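Putative potassium transport protein (PDB 4XTT) binds the second messenger cyclic di-AMP through its RCK_C domain and probably regulates potassium uptake as the KtrA subunit of a Ktr transporter. Local coordinates at residues Leu34-Arg37 and Gly41-Ile44. Sequence-based numbering, arbitrary orientation.
With 2BA ((2R,3R,3aS,5R,7aR,9R,10R,10aS,12R,14aR)-2,9-bis(6-amino-9H-purin-9-yl)octahydro-2H,7H-difuro[3,2-d:3',2'-j][1,3,7,9,2,8 ]tetraoxadiphosphacyclododecine-3,5,10,12-tetrol 5,12-dioxide), chain C.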
loop_
_atom_site.group_PDB
_atom_site.type_symbol
_atom_site.label_atom_id
_atom_site.label_comp_id
_atom_site.label_asym_id
_atom_site.label_seq_id
_atom_site.Cartn_x
_atom_site.Cartn_y
_atom_site.Cartn_z
ATOM N N LEU A 34 6.397 9.275 11.365
ATOM C CA LEU A 34 5.486 8.395 12.089
ATOM C C LEU A 34 5.887 6.924 11.930
ATOM O O LEU A 34 5.504 6.078 12.741
ATOM C CB LEU A 34 4.052 8.619 11.603
ATOM C CG LEU A 34 3.459 9.996 11.928
ATOM C CD1 LEU A 34 2.043 10.130 11.393
ATOM C CD2 LEU A 34 3.497 10.268 13.427
ATOM N N ASP A 35 6.665 6.647 10.883
ATOM C CA ASP A 35 7.177 5.311 10.556
ATOM C C ASP A 35 6.044 4.275 10.569
ATOM O O ASP A 35 6.126 3.237 11.232
ATOM C CB ASP A 35 8.293 4.924 11.526
ATOM C CG ASP A 35 9.283 3.946 10.917
ATOM O OD1 ASP A 35 9.380 3.886 9.669
ATOM O OD2 ASP A 35 9.983 3.254 11.685
ATOM N N ILE A 36 5.007 4.556 9.791
ATOM C CA ILE A 36 3.726 3.894 9.957
ATOM C C ILE A 36 3.773 2.385 9.723
ATOM O O ILE A 36 3.313 1.626 10.581
ATOM C CB ILE A 36 2.668 4.556 9.045
ATOM C CG1 ILE A 36 2.383 5.969 9.563
ATOM C CG2 ILE A 36 1.376 3.746 8.999
ATOM C CD1 ILE A 36 1.497 6.804 8.662
ATOM N N ARG A 37 4.328 1.932 8.605
ATOM C CA ARG A 37 4.329 0.495 8.349
ATOM C C ARG A 37 5.228 -0.265 9.318
ATOM O O ARG A 37 4.879 -1.359 9.769
ATOM C CB ARG A 37 4.749 0.191 6.919
ATOM C CG ARG A 37 4.536 -1.269 6.522
ATOM C CD ARG A 37 4.459 -1.389 5.016
ATOM N NE ARG A 37 5.533 -0.630 4.388
ATOM C CZ ARG A 37 5.357 0.225 3.389
ATOM N NH1 ARG A 37 4.148 0.423 2.874
ATOM N NH2 ARG A 37 6.402 0.872 2.893
ATOM N N GLY A 41 2.211 -1.877 10.895
ATOM C CA GLY A 41 1.945 -2.891 9.896
ATOM C C GLY A 41 0.909 -2.411 8.899
ATOM O O GLY A 41 0.345 -3.209 8.147
ATOM N N ILE A 42 0.664 -1.101 8.893
ATOM C CA ILE A 42 -0.334 -0.504 8.014
ATOM C C ILE A 42 0.313 -0.058 6.715
ATOM O O ILE A 42 1.431 0.459 6.722
ATOM C CB ILE A 42 -1.019 0.706 8.687
ATOM C CG1 ILE A 42 -1.677 0.285 10.002
ATOM C CG2 ILE A 42 -2.054 1.344 7.773
ATOM C CD1 ILE A 42 -2.374 1.420 10.710
ATOM N N ASN A 43 -0.384 -0.264 5.603
ATOM C CA ASN A 43 0.094 0.204 4.314
ATOM C C ASN A 43 -0.729 1.389 3.824
ATOM O O ASN A 43 -1.964 1.332 3.792
ATOM C CB ASN A 43 0.048 -0.926 3.294
ATOM C CG ASN A 43 0.574 -0.510 1.931
ATOM O OD1 ASN A 43 1.488 0.306 1.827
ATOM N ND2 ASN A 43 0.006 -1.087 0.876
ATOM N N ILE A 44 -0.049 2.481 3.492
ATOM C CA ILE A 44 -0.712 3.636 2.907
ATOM C C ILE A 44 -0.576 3.546 1.389
ATOM O O ILE A 44 0.526 3.678 0.843
ATOM C CB ILE A 44 -0.116 4.944 3.436
ATOM C CG1 ILE A 44 -0.280 4.999 4.958
ATOM C CG2 ILE A 44 -0.735 6.149 2.741
ATOM C CD1 ILE A 44 0.004 6.335 5.554
HETATM P P 2BA C . 9.448 -0.036 6.225
HETATM O O1P 2BA C . 8.061 -0.546 6.300
HETATM O O2P 2BA C . 10.280 -0.877 7.142
HETATM O "O5'" 2BA C . 9.994 -0.240 4.730
HETATM C "C5'" 2BA C . 11.331 0.183 4.408
HETATM C "C4'" 2BA C . 11.526 0.121 2.946
HETATM O "O4'" 2BA C . 11.072 -1.183 2.369
HETATM C "C3'" 2BA C . 10.710 1.147 2.302
HETATM O "O3'" 2BA C . 11.480 2.373 2.171
HETATM C "C2'" 2BA C . 10.402 0.631 0.985
HETATM O "O2'" 2BA C . 11.460 0.964 0.042
HETATM C "C1'" 2BA C . 10.305 -0.835 1.151
HETATM N N9 2BA C . 8.976 -1.206 1.348
HETATM C C8 2BA C . 8.654 -1.551 2.452
HETATM N N7 2BA C . 7.330 -1.877 2.454
HETATM C C5 2BA C . 7.001 -1.602 1.013
HETATM C C6 2BA C . 5.917 -1.659 0.149
HETATM N N6 2BA C . 4.687 -2.082 0.659
HETATM N N1 2BA C . 6.000 -1.324 -1.148
HETATM C C2 2BA C . 7.139 -0.926 -1.655
HETATM N N3 2BA C . 8.227 -0.834 -0.912
HETATM C C4 2BA C . 8.222 -1.156 0.400
HETATM P P1 2BA C . 10.674 3.748 2.398
HETATM O O1P1 2BA C . 9.650 3.803 1.319
HETATM O O2P1 2BA C . 11.625 4.878 2.198
HETATM O "O5'1" 2BA C . 9.888 3.939 3.780
HETATM C "C5'1" 2BA C . 10.564 3.846 5.024
HETATM C "C4'1" 2BA C . 9.539 3.756 6.086
HETATM O "O4'1" 2BA C . 8.516 4.821 5.908
HETATM C "C3'1" 2BA C . 8.805 2.485 5.983
HETATM O "O3'1" 2BA C . 9.417 1.456 6.800
HETATM C "C2'1" 2BA C . 7.465 2.763 6.472
HETATM O "O2'1" 2BA C . 7.454 2.610 7.913
HETATM C "C1'1" 2BA C . 7.193 4.166 6.115
HETATM N N91 2BA C . 6.426 4.241 4.936
HETATM C C81 2BA C . 6.941 4.680 3.918
HETATM N N71 2BA C . 6.065 4.682 2.862
HETATM C C51 2BA C . 4.877 4.104 3.594
HETATM C C61 2BA C . 3.551 3.762 3.306
HETATM N N61 2BA C . 3.040 3.956 1.989
HETATM N N11 2BA C . 2.741 3.259 4.206
HETATM C C21 2BA C . 3.146 3.055 5.452
HETATM N N31 2BA C . 4.390 3.342 5.855
HETATM C C41 2BA C . 5.287 3.864 4.980
#
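Ile36 and Arg37, at the start of helix 36-40, pack against Ile42, and Ile36 also meets Ile44, as the chain turns into strand 43-49. This helix-to-strand turn of the RCK_C (TrkA-C) domain supplies much of this subunit's share of the cyclic di-AMP site, which both chains of the dimer build. One adenine lies between the segments. Ile44 binds its Watson-Crick edge with backbone atoms: Ile44 N donates to 2BA N11 (3.0 Å), and Ile44 O accepts from 2BA N61 (2.8 Å). From the helix side, Arg37 N donates to 2BA N31 of the same base. Asp35 OD1 accepts the ribose hydroxyl 2BA O2'1 at 2.9 Å. Arg37 CG stands anti to its backbone N (chi1 -170°), and the chain bends at chi3. Arg37 NE thereby reaches phosphate oxygen 2BA O1P (3.2 Å), while the N7 and C5 side of the other adenine lies over one guanidinium face, offset toward its rim. Arg37 NE and Asp35 OD1, both of the second subunit, also bind the ligand. Beyond the N11-C21 end of the first adenine, Ile36 CD1 meets Ile44 CD1 at 3.5 Å, their side chains crossing at about a right angle. Ile36 CG2 rests on Ile42 CB, and Phe81 of helix 75-83 touches both residues. At the turn, Gly41 takes a positive phi of 84°, and Gly41 N donates to Arg37 O at 2.9 Å.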